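Local coordinates for oxidoreductase, zinc-binding dehydrogenase family (Myxococcus xanthus, PDB 5K1S), which acts as a zinc-containing medium-chain reductase in the alternative de novo biosynthesis of isovaleryl coenzyme A, probably using NADP(H) as cofactor, at residues P38-P42 and Q140-A144; Q105-C109 and C123-F129; G137-F141 and L357-E361; V146-R151 and Q311-D315. The contacts are given in a common frame with arbitrary orientation. Numbering follows the deposited sequence.

Interaction 1. Residues P38-P42 and Q140-A144; sequences PMPRP and QFMVA
Met39 lays its thioether over one face of the Phe141 ring, a Met-aromatic contact at the edge of the GroES-like domain of this medium-chain reductase. Met39 SD stands 3.9 Å from the centroid of the Phe141 ring and 11° off its normal, and Met39 CE reaches Phe141 CE1 at 3.4 Å. An m rotamer with chi2 and chi3 both near t extends the methionine far enough to do this, although its CB points sideways; Phe141 is also m, with chi2 at 87°. Residues 39-42 form an extended, proline-rich loop between strands 32-38 and 46-56. It runs about 30° from the direction of 141-143, the start of strand 141-145, with CA separations of 6.9 Å for Met39 and Phe141 and 5.7 Å for Pro42 and Val143. No hydrogen bond crosses; the strand pairs with strand 46-56, Met142 with Leu49. Strand alternation turns Phe141 and Val143 toward the loop and Met142 away. Arg41 also turns away and forms a salt bridge with Glu87. The Pro40 ring sits between Phe141 and Val143, its CG 4.1 Å from Met142 CA. Val143, chi1 t, places CG2 3.6 Å from Pro40 CB and 3.7 Å from Pro42 N.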
loop_
_atom_site.group_PDB
_atom_site.type_symbol
_atom_site.label_atom_id
_atom_site.label_comp_id
_atom_site.label_asym_id
_atom_site.label_seq_id
_atom_site.Cartn_x
_atom_site.Cartn_y
_atom_site.Cartn_z
ATOM N N PRO A 38 42.339 15.287 6.877
ATOM C CA PRO A 38 42.831 14.243 7.782
ATOM C C PRO A 38 41.985 12.985 7.670
ATOM O O PRO A 38 40.769 13.048 7.479
ATOM C CB PRO A 38 42.702 14.880 9.173
ATOM C CG PRO A 38 42.535 16.342 8.928
ATOM C CD PRO A 38 41.838 16.456 7.615
ATOM N N MET A 39 42.640 11.834 7.786
ATOM C CA MET A 39 41.917 10.577 7.733
ATOM C C MET A 39 41.023 10.429 8.962
ATOM O O MET A 39 41.375 10.880 10.053
ATOM C CB MET A 39 42.877 9.396 7.665
ATOM C CG MET A 39 43.524 9.186 6.316
ATOM S SD MET A 39 44.264 7.548 6.207
ATOM C CE MET A 39 45.474 7.826 4.922
ATOM N N PRO A 40 39.863 9.800 8.815
ATOM C CA PRO A 40 39.040 9.497 9.984
ATOM C C PRO A 40 39.581 8.291 10.739
ATOM O O PRO A 40 40.310 7.456 10.200
ATOM C CB PRO A 40 37.665 9.204 9.378
ATOM C CG PRO A 40 37.983 8.632 8.039
ATOM C CD PRO A 40 39.214 9.365 7.564
ATOM N N ARG A 41 39.202 8.218 12.014
ATOM C CA ARG A 41 39.645 7.151 12.893
ATOM C C ARG A 41 38.464 6.281 13.292
ATOM O O ARG A 41 37.464 6.809 13.795
ATOM C CB ARG A 41 40.311 7.733 14.147
ATOM C CG ARG A 41 41.583 8.529 13.870
ATOM C CD ARG A 41 42.625 7.679 13.167
ATOM N NE ARG A 41 42.852 6.418 13.868
ATOM C CZ ARG A 41 43.451 5.359 13.334
ATOM N NH1 ARG A 41 43.885 5.396 12.080
ATOM N NH2 ARG A 41 43.611 4.257 14.057
ATOM N N PRO A 42 38.530 4.964 13.097
ATOM C CA PRO A 42 37.409 4.110 13.500
ATOM C C PRO A 42 37.384 3.887 15.003
ATOM O O PRO A 42 38.410 3.617 15.631
ATOM C CB PRO A 42 37.681 2.799 12.752
ATOM C CG PRO A 42 39.163 2.746 12.649
ATOM C CD PRO A 42 39.620 4.179 12.487
ATOM N N GLN A 140 39.207 8.920 -0.388
ATOM C CA GLN A 140 40.035 7.719 -0.386
ATOM C C GLN A 140 39.699 6.789 0.771
ATOM O O GLN A 140 39.966 5.586 0.680
ATOM C CB GLN A 140 41.515 8.097 -0.319
ATOM C CG GLN A 140 42.010 8.877 -1.523
ATOM C CD GLN A 140 43.478 9.245 -1.413
ATOM O OE1 GLN A 140 43.897 9.900 -0.458
ATOM N NE2 GLN A 140 44.267 8.824 -2.393
ATOM N N PHE A 141 39.121 7.316 1.849
ATOM C CA PHE A 141 38.835 6.537 3.043
ATOM C C PHE A 141 37.534 7.025 3.660
ATOM O O PHE A 141 37.056 8.123 3.366
ATOM C CB PHE A 141 39.959 6.643 4.086
ATOM C CG PHE A 141 41.307 6.227 3.578
ATOM C CD1 PHE A 141 42.127 7.137 2.930
ATOM C CD2 PHE A 141 41.765 4.933 3.763
ATOM C CE1 PHE A 141 43.371 6.761 2.467
ATOM C CE2 PHE A 141 43.010 4.551 3.302
ATOM C CZ PHE A 141 43.814 5.465 2.654
ATOM N N MET A 142 36.967 6.196 4.532
ATOM C CA MET A 142 35.761 6.557 5.261
ATOM C C MET A 142 35.554 5.554 6.383
ATOM O O MET A 142 35.878 4.371 6.240
ATOM C CB MET A 142 34.531 6.585 4.344
ATOM C CG MET A 142 34.114 5.222 3.812
ATOM S SD MET A 142 32.751 5.308 2.631
ATOM C CE MET A 142 31.427 5.911 3.678
ATOM N N VAL A 143 35.021 6.040 7.492
ATOM C CA VAL A 143 34.636 5.184 8.607
ATOM C C VAL A 143 33.194 4.747 8.401
ATOM O O VAL A 143 32.367 5.487 7.862
ATOM C CB VAL A 143 34.833 5.910 9.953
ATOM C CG1 VAL A 143 34.116 5.179 11.086
ATOM C CG2 VAL A 143 36.314 6.020 10.264
ATOM N N ALA A 144 32.890 3.531 8.837
ATOM C CA ALA A 144 31.560 2.971 8.653
ATOM C C ALA A 144 31.203 2.061 9.820
ATOM O O ALA A 144 31.941 1.110 10.105
ATOM C CB ALA A 144 31.486 2.190 7.341
#

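Interaction 2. Residues Q105-C109 and C123-F129; sequences QRMSC and CKTDNRF. With ZN (zinc ion), chain E.
Zinc coordination joins the far ends of the two loops: Cys109 SG (chi1 p) binds the ion at 2.3 Å and Cys123 SG (chi1 t) at 2.5 Å, with Cys112 and Cys115 completing the four-cysteine structural site of the medium-chain dehydrogenase/reductase family. Backbone pairing aligns the rest. The segments run antiparallel, with a single bridge between Arg106 and Phe129 (CA-CA 4.0 Å), and Met107 N donates to Arg128 O at 2.7 Å; Arg106 CA lies 3.2 Å from the same Arg128 O in a CA-H...O contact. Hydrogen bonds to sulfur come next, Cys109 N and Asp126 N each donating to Cys123 SG at 3.5 Å. Within 123-129, Asp126 makes an Asx turn, its OD1 3.3 Å from Arg128 N, and its OD2 meets Arg128 NH1 at 3.2 Å as a salt bridge without a directed N-H. Among the side chains, Arg106 (p, then t) sets CB 3.5 Å from the centroid of the Phe129 ring, 7° off the normal, a CH-pi contact; its guanidinium reaches 123-127, NH2 lying 3.4 Å from Asn127 CA, while NH1 hydrogen-bonds to Asn120 O, outside both segments. Two backbone amides thus donate to a metal-bound sulfur, consistent with stabilising a zinc-bound thiolate.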
loop_
_atom_site.group_PDB
_atom_site.type_symbol
_atom_site.label_atom_id
_atom_site.label_comp_id
_atom_site.label_asym_id
_atom_site.label_seq_id
_atom_site.Cartn_x
_atom_site.Cartn_y
_atom_site.Cartn_z
ATOM N N GLN A 105 22.765 3.031 2.263
ATOM C CA GLN A 105 22.419 4.443 2.161
ATOM C C GLN A 105 22.350 5.087 3.540
ATOM O O GLN A 105 22.949 6.144 3.771
ATOM C CB GLN A 105 21.090 4.601 1.423
ATOM C CG GLN A 105 21.124 4.089 -0.016
ATOM C CD GLN A 105 20.011 3.104 -0.331
ATOM O OE1 GLN A 105 19.277 2.668 0.553
ATOM N NE2 GLN A 105 19.885 2.748 -1.603
ATOM N N ARG A 106 21.634 4.458 4.470
ATOM C CA ARG A 106 21.419 5.001 5.802
ATOM C C ARG A 106 21.667 3.921 6.845
ATOM O O ARG A 106 21.724 2.727 6.540
ATOM C CB ARG A 106 19.996 5.556 5.956
ATOM C CG ARG A 106 18.910 4.513 5.735
ATOM C CD ARG A 106 17.520 5.081 5.950
ATOM N NE ARG A 106 17.256 5.407 7.349
ATOM C CZ ARG A 106 16.961 4.511 8.285
ATOM N NH1 ARG A 106 16.906 3.221 7.983
ATOM N NH2 ARG A 106 16.728 4.901 9.530
ATOM N N MET A 107 21.801 4.358 8.093
ATOM C CA MET A 107 22.043 3.458 9.206
ATOM C C MET A 107 20.722 2.974 9.800
ATOM O O MET A 107 19.632 3.337 9.353
ATOM C CB MET A 107 22.894 4.150 10.272
ATOM C CG MET A 107 24.367 4.267 9.919
ATOM S SD MET A 107 25.127 2.672 9.559
ATOM C CE MET A 107 24.861 1.800 11.103
ATOM N N SER A 108 20.833 2.137 10.829
ATOM C CA SER A 108 19.678 1.569 11.511
ATOM C C SER A 108 20.147 1.073 12.871
ATOM O O SER A 108 21.154 0.364 12.954
ATOM C CB SER A 108 19.064 0.429 10.690
ATOM O OG SER A 108 17.965 -0.154 11.364
ATOM N N CYS A 109 19.426 1.448 13.930
ATOM C CA CYS A 109 19.901 1.159 15.280
ATOM C C CYS A 109 19.970 -0.343 15.531
ATOM O O CYS A 109 20.962 -0.850 16.066
ATOM C CB CYS A 109 19.005 1.842 16.313
ATOM S SG CYS A 109 17.393 1.065 16.563
ATOM N N CYS A 123 13.434 2.708 10.700
ATOM C CA CYS A 123 13.998 3.040 12.002
ATOM C C CYS A 123 14.083 4.551 12.176
ATOM O O CYS A 123 14.558 5.266 11.290
ATOM C CB CYS A 123 15.385 2.414 12.145
ATOM S SG CYS A 123 16.249 2.872 13.668
ATOM N N LYS A 124 13.624 5.037 13.330
ATOM C CA LYS A 124 13.691 6.457 13.649
ATOM C C LYS A 124 14.815 6.810 14.614
ATOM O O LYS A 124 15.192 7.984 14.694
ATOM C CB LYS A 124 12.362 6.930 14.250
ATOM C CG LYS A 124 11.220 7.037 13.247
ATOM C CD LYS A 124 9.960 7.581 13.906
ATOM C CE LYS A 124 8.871 7.880 12.883
ATOM N NZ LYS A 124 7.611 8.356 13.530
ATOM N N THR A 125 15.363 5.833 15.340
ATOM C CA THR A 125 16.367 6.130 16.356
ATOM C C THR A 125 17.747 6.361 15.754
ATOM O O THR A 125 18.561 7.079 16.345
ATOM C CB THR A 125 16.429 4.998 17.384
ATOM O OG1 THR A 125 16.844 3.786 16.746
ATOM C CG2 THR A 125 15.065 4.786 18.030
ATOM N N ASP A 126 18.032 5.768 14.594
ATOM C CA ASP A 126 19.295 5.996 13.888
ATOM C C ASP A 126 18.973 6.111 12.402
ATOM O O ASP A 126 18.810 5.097 11.718
ATOM C CB ASP A 126 20.296 4.877 14.150
ATOM C CG ASP A 126 21.665 5.167 13.554
ATOM O OD1 ASP A 126 21.781 6.114 12.747
ATOM O OD2 ASP A 126 22.629 4.446 13.888
ATOM N N ASN A 127 18.888 7.349 11.910
ATOM C CA ASN A 127 18.598 7.614 10.504
ATOM C C ASN A 127 19.765 8.300 9.802
ATOM O O ASN A 127 19.561 8.990 8.799
ATOM C CB ASN A 127 17.330 8.458 10.374
ATOM C CG ASN A 127 17.402 9.747 11.170
ATOM O OD1 ASN A 127 18.459 10.115 11.687
ATOM N ND2 ASN A 127 16.278 10.444 11.269
ATOM N N ARG A 128 20.984 8.116 10.303
ATOM C CA ARG A 128 22.149 8.744 9.695
ATOM C C ARG A 128 22.407 8.173 8.306
ATOM O O ARG A 128 22.393 6.955 8.108
ATOM C CB ARG A 128 23.374 8.547 10.586
ATOM C CG ARG A 128 23.371 9.418 11.834
ATOM C CD ARG A 128 23.832 8.636 13.053
ATOM N NE ARG A 128 25.061 7.896 12.792
ATOM C CZ ARG A 128 25.538 6.938 13.578
ATOM N NH1 ARG A 128 24.889 6.590 14.682
ATOM N NH2 ARG A 128 26.666 6.318 13.258
ATOM N N PHE A 129 22.645 9.062 7.353
ATOM C CA PHE A 129 22.971 8.696 5.984
ATOM C C PHE A 129 24.464 8.860 5.737
ATOM O O PHE A 129 25.118 9.730 6.318
ATOM C CB PHE A 129 22.194 9.564 4.989
ATOM C CG PHE A 129 20.830 9.035 4.643
ATOM C CD1 PHE A 129 19.770 9.178 5.520
ATOM C CD2 PHE A 129 20.605 8.412 3.426
ATOM C CE1 PHE A 129 18.510 8.698 5.193
ATOM C CE2 PHE A 129 19.350 7.932 3.094
ATOM C CZ PHE A 129 18.302 8.076 3.977
HETATM ZN ZN ZN E . 15.787 0.811 14.901
#

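Interaction 3. Residues G137-F141 and L357-E361; sequences GYAQF and LVPPE
An inverse gamma turn centred on Tyr138 (phi/psi -75/54) is the striking feature here, closed by a weak hydrogen bond of 2.8 Å from Ala139 N to Gly137 O. The turn sends the Tyr138 ring (chi1 m, chi2 9°) along the flank of the C-terminal strand, where Leu357 (m, t) places CD1 3.8 Å from the centroid of the Tyr138 ring, 14° off its normal, a CH-pi contact. From Tyr138 on, 138-140 and 357-361 run side by side, 15° apart in direction, with CA distances of 7.3 Å for Tyr138 and Leu357 and 5.4 Å for Gln140 and Pro359. Pro359 points toward the loop, its CG 3.3 Å from Ala139 O and its CB 4.0 Å from Gln140 CA. One hydrogen bond crosses: Gln140, with chi1 m and chi2 t, donates from NE2 to Pro360 O at 2.8 Å, while its OE1 accepts from Lys19 N. The tyrosine hydroxyl bonds to His343 of helix 339-347. The contact ties the chain terminus to the catalytic-domain sheet: strand 354-358, which bears Leu357, pairs with strand 46-56, whose Cys54 and Val56 touch Tyr138, and strand 17-23 packs against Ala139 and Gln140.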
loop_
_atom_site.group_PDB
_atom_site.type_symbol
_atom_site.label_atom_id
_atom_site.label_comp_id
_atom_site.label_asym_id
_atom_site.label_seq_id
_atom_site.Cartn_x
_atom_site.Cartn_y
_atom_site.Cartn_z
ATOM N N GLY A 137 31.541 8.656 0.643
ATOM C CA GLY A 137 32.530 7.926 -0.123
ATOM C C GLY A 137 33.242 8.719 -1.196
ATOM O O GLY A 137 34.009 8.129 -1.967
ATOM N N TYR A 138 33.009 10.027 -1.288
ATOM C CA TYR A 138 33.770 10.869 -2.208
ATOM C C TYR A 138 35.166 11.118 -1.654
ATOM O O TYR A 138 35.592 12.270 -1.518
ATOM C CB TYR A 138 33.069 12.210 -2.451
ATOM C CG TYR A 138 31.817 12.144 -3.295
ATOM C CD1 TYR A 138 31.243 10.924 -3.647
ATOM C CD2 TYR A 138 31.209 13.312 -3.746
ATOM C CE1 TYR A 138 30.107 10.871 -4.413
ATOM C CE2 TYR A 138 30.068 13.265 -4.517
ATOM C CZ TYR A 138 29.526 12.036 -4.846
ATOM O OH TYR A 138 28.394 11.941 -5.610
ATOM N N ALA A 139 35.888 10.051 -1.331
ATOM C CA ALA A 139 37.171 10.191 -0.661
ATOM C C ALA A 139 37.920 8.871 -0.743
ATOM O O ALA A 139 37.360 7.839 -1.119
ATOM C CB ALA A 139 36.980 10.633 0.791
ATOM N N GLN A 140 39.207 8.920 -0.388
ATOM C CA GLN A 140 40.035 7.719 -0.386
ATOM C C GLN A 140 39.699 6.789 0.771
ATOM O O GLN A 140 39.966 5.586 0.680
ATOM C CB GLN A 140 41.515 8.097 -0.319
ATOM C CG GLN A 140 42.010 8.877 -1.523
ATOM C CD GLN A 140 43.478 9.245 -1.413
ATOM O OE1 GLN A 140 43.897 9.900 -0.458
ATOM N NE2 GLN A 140 44.267 8.824 -2.393
ATOM N N PHE A 141 39.121 7.316 1.849
ATOM C CA PHE A 141 38.835 6.537 3.043
ATOM C C PHE A 141 37.534 7.025 3.660
ATOM O O PHE A 141 37.056 8.123 3.366
ATOM C CB PHE A 141 39.959 6.643 4.086
ATOM C CG PHE A 141 41.307 6.227 3.578
ATOM C CD1 PHE A 141 42.127 7.137 2.930
ATOM C CD2 PHE A 141 41.765 4.933 3.763
ATOM C CE1 PHE A 141 43.371 6.761 2.467
ATOM C CE2 PHE A 141 43.010 4.551 3.302
ATOM C CZ PHE A 141 43.814 5.465 2.654
ATOM N N LEU A 357 32.797 7.239 -9.219
ATOM C CA LEU A 357 33.989 8.011 -8.898
ATOM C C LEU A 357 35.046 7.080 -8.318
ATOM O O LEU A 357 34.776 6.340 -7.365
ATOM C CB LEU A 357 33.667 9.132 -7.908
ATOM C CG LEU A 357 32.742 10.236 -8.423
ATOM C CD1 LEU A 357 32.387 11.200 -7.300
ATOM C CD2 LEU A 357 33.376 10.984 -9.588
ATOM N N VAL A 358 36.242 7.119 -8.896
ATOM C CA VAL A 358 37.355 6.270 -8.489
ATOM C C VAL A 358 38.379 7.157 -7.782
ATOM O O VAL A 358 39.022 7.992 -8.435
ATOM C CB VAL A 358 37.983 5.552 -9.690
ATOM C CG1 VAL A 358 39.096 4.623 -9.230
ATOM C CG2 VAL A 358 36.921 4.779 -10.456
ATOM N N PRO A 359 38.565 7.028 -6.466
ATOM C CA PRO A 359 39.580 7.839 -5.798
ATOM C C PRO A 359 40.970 7.453 -6.271
ATOM O O PRO A 359 41.199 6.308 -6.695
ATOM C CB PRO A 359 39.381 7.506 -4.308
ATOM C CG PRO A 359 38.020 6.916 -4.215
ATOM C CD PRO A 359 37.801 6.210 -5.510
ATOM N N PRO A 360 41.930 8.372 -6.215
ATOM C CA PRO A 360 43.310 8.019 -6.569
ATOM C C PRO A 360 43.937 7.132 -5.503
ATOM O O PRO A 360 43.427 6.984 -4.391
ATOM C CB PRO A 360 44.012 9.375 -6.660
ATOM C CG PRO A 360 43.234 10.255 -5.746
ATOM C CD PRO A 360 41.807 9.791 -5.834
ATOM N N GLU A 361 45.069 6.536 -5.862
ATOM C CA GLU A 361 45.780 5.645 -4.953
ATOM C C GLU A 361 46.641 6.434 -3.974
ATOM O O GLU A 361 46.720 6.097 -2.793
ATOM C CB GLU A 361 46.648 4.662 -5.738
ATOM C CG GLU A 361 45.862 3.757 -6.670
ATOM C CD GLU A 361 46.723 2.687 -7.309
ATOM O OE1 GLU A 361 47.961 2.739 -7.148
ATOM O OE2 GLU A 361 46.160 1.788 -7.970
#

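Interaction 4. Residues V146-R151 and Q311-D315; sequences VGGLGR and QAELD
Asp315 OD1 accepts a 2.7 Å hydrogen bond from Arg151 N, and Gln311 NE2 donates to Leu149 O at 3.0 Å, so two side chains one helical turn apart bind the backbone of a short strand. A weaker bond, bent to 115°, runs from Gln311 NE2 to Val146 O at 2.7 Å. In this medium-chain reductase the chain leaves the six-stranded parallel Rossmann-type sheet after strand 302-305 and returns as helix 311-323, which packs against the catalytic, GroES-like part at strand 149-151. Strand 149-151 and the segment 311-315 run in roughly the same direction, their axes crossing at -31° with a closest approach of 7.1 Å, and Gly150 CA lies 5.1 Å from Asp315 CA. A 3-10 turn at 146-147 precedes the strand and brings Val146 O within reach of Gln311, whose t, t side chain extends across the gap; Asp315 is m. Arg151, CB 3.7 Å from Asp315 OD1, carries its guanidinium to Trp95 in a cation-pi contact. Leu149 faces away, onto strands 46-56 and 100-103. Leu314 (t, p) packs on the strand at Gly150, where a CB would collide with its CD2. The absence of a side chain lets Leu314 CD2 settle 3.8 Å from Gly150 CA and Asp315 OD1 3.2 Å from the same carbon.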
loop_
_atom_site.group_PDB
_atom_site.type_symbol
_atom_site.label_atom_id
_atom_site.label_comp_id
_atom_site.label_asym_id
_atom_site.label_seq_id
_atom_site.Cartn_x
_atom_site.Cartn_y
_atom_site.Cartn_z
ATOM N N VAL A 146 29.752 -1.101 11.462
ATOM C CA VAL A 146 29.593 -2.411 10.838
ATOM C C VAL A 146 28.140 -2.649 10.455
ATOM O O VAL A 146 27.851 -3.392 9.509
ATOM C CB VAL A 146 30.127 -3.522 11.766
ATOM C CG1 VAL A 146 31.630 -3.357 11.973
ATOM C CG2 VAL A 146 29.391 -3.519 13.101
ATOM N N GLY A 147 27.204 -2.014 11.161
ATOM C CA GLY A 147 25.794 -2.186 10.870
ATOM C C GLY A 147 25.354 -1.643 9.526
ATOM O O GLY A 147 24.251 -1.977 9.079
ATOM N N GLY A 148 26.180 -0.828 8.874
ATOM C CA GLY A 148 25.819 -0.256 7.591
ATOM C C GLY A 148 26.667 -0.742 6.431
ATOM O O GLY A 148 26.788 -0.045 5.419
ATOM N N LEU A 149 27.246 -1.935 6.555
ATOM C CA LEU A 149 28.137 -2.483 5.541
ATOM C C LEU A 149 27.553 -3.757 4.948
ATOM O O LEU A 149 26.945 -4.563 5.658
ATOM C CB LEU A 149 29.525 -2.783 6.126
ATOM C CG LEU A 149 30.385 -1.589 6.544
ATOM C CD1 LEU A 149 31.722 -2.079 7.078
ATOM C CD2 LEU A 149 30.597 -0.620 5.386
ATOM N N GLY A 150 27.739 -3.923 3.640
ATOM C CA GLY A 150 27.421 -5.162 2.957
ATOM C C GLY A 150 28.686 -5.808 2.433
ATOM O O GLY A 150 29.686 -5.117 2.222
ATOM N N ARG A 151 28.665 -7.119 2.210
ATOM C CA ARG A 151 29.863 -7.868 1.851
ATOM C C ARG A 151 29.953 -8.037 0.341
ATOM O O ARG A 151 29.008 -8.516 -0.296
ATOM C CB ARG A 151 29.870 -9.231 2.542
ATOM C CG ARG A 151 29.877 -9.117 4.051
ATOM C CD ARG A 151 30.161 -10.437 4.728
ATOM N NE ARG A 151 30.417 -10.251 6.154
ATOM C CZ ARG A 151 31.597 -9.917 6.667
ATOM N NH1 ARG A 151 32.647 -9.729 5.878
ATOM N NH2 ARG A 151 31.728 -9.768 7.978
ATOM N N GLN A 311 20.809 -4.361 5.461
ATOM C CA GLN A 311 22.112 -5.016 5.407
ATOM C C GLN A 311 22.010 -6.381 4.738
ATOM O O GLN A 311 22.914 -6.791 3.998
ATOM C CB GLN A 311 22.680 -5.143 6.820
ATOM C CG GLN A 311 24.160 -5.455 6.877
ATOM C CD GLN A 311 24.714 -5.383 8.290
ATOM O OE1 GLN A 311 24.053 -5.780 9.250
ATOM N NE2 GLN A 311 25.931 -4.868 8.422
ATOM N N ALA A 312 20.910 -7.098 4.978
ATOM C CA ALA A 312 20.726 -8.403 4.355
ATOM C C ALA A 312 20.438 -8.269 2.866
ATOM O O ALA A 312 20.962 -9.041 2.055
ATOM C CB ALA A 312 19.596 -9.160 5.050
ATOM N N GLU A 313 19.603 -7.298 2.489
ATOM C CA GLU A 313 19.260 -7.121 1.083
ATOM C C GLU A 313 20.483 -6.743 0.259
ATOM O O GLU A 313 20.643 -7.203 -0.877
ATOM C CB GLU A 313 18.173 -6.058 0.943
ATOM C CG GLU A 313 16.847 -6.450 1.572
ATOM C CD GLU A 313 15.979 -5.251 1.899
ATOM O OE1 GLU A 313 16.424 -4.109 1.669
ATOM O OE2 GLU A 313 14.854 -5.453 2.394
ATOM N N LEU A 314 21.358 -5.898 0.810
ATOM C CA LEU A 314 22.568 -5.528 0.086
ATOM C C LEU A 314 23.500 -6.723 -0.070
ATOM O O LEU A 314 24.070 -6.933 -1.148
ATOM C CB LEU A 314 23.283 -4.379 0.797
ATOM C CG LEU A 314 24.603 -3.929 0.159
ATOM C CD1 LEU A 314 24.402 -3.517 -1.294
ATOM C CD2 LEU A 314 25.230 -2.791 0.951
ATOM N N ASP A 315 23.674 -7.514 0.992
ATOM C CA ASP A 315 24.459 -8.738 0.873
ATOM C C ASP A 315 23.915 -9.622 -0.242
ATOM O O ASP A 315 24.684 -10.188 -1.026
ATOM C CB ASP A 315 24.463 -9.500 2.201
ATOM C CG ASP A 315 25.338 -8.842 3.254
ATOM O OD1 ASP A 315 26.320 -8.162 2.885
ATOM O OD2 ASP A 315 25.046 -9.009 4.456
#

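In the fold
Interactions 1 and 3 share Gln140 and Phe141, so overlapping parts of one stretch of chain meet the 38-42 loop and the C-terminal tail. Interaction 1 is a surface contact without crossing hydrogen bonds, whereas interaction 3 is partly buried and adds one. Strands 141-145 and 149-151 belong to the same sheet and connect interaction 1 to interaction 4, with Ala144 CB 3.5 Å from Leu149 CD2. Interaction 4, closest to the chain's centre, relies on side-chain-to-backbone bonds between a helix and a strand. Interaction 2, also partly buried, is distinguished by metal coordination; Met107 SD packs 3.6 Å from Gly148 CA, joining the zinc loop to interaction 4.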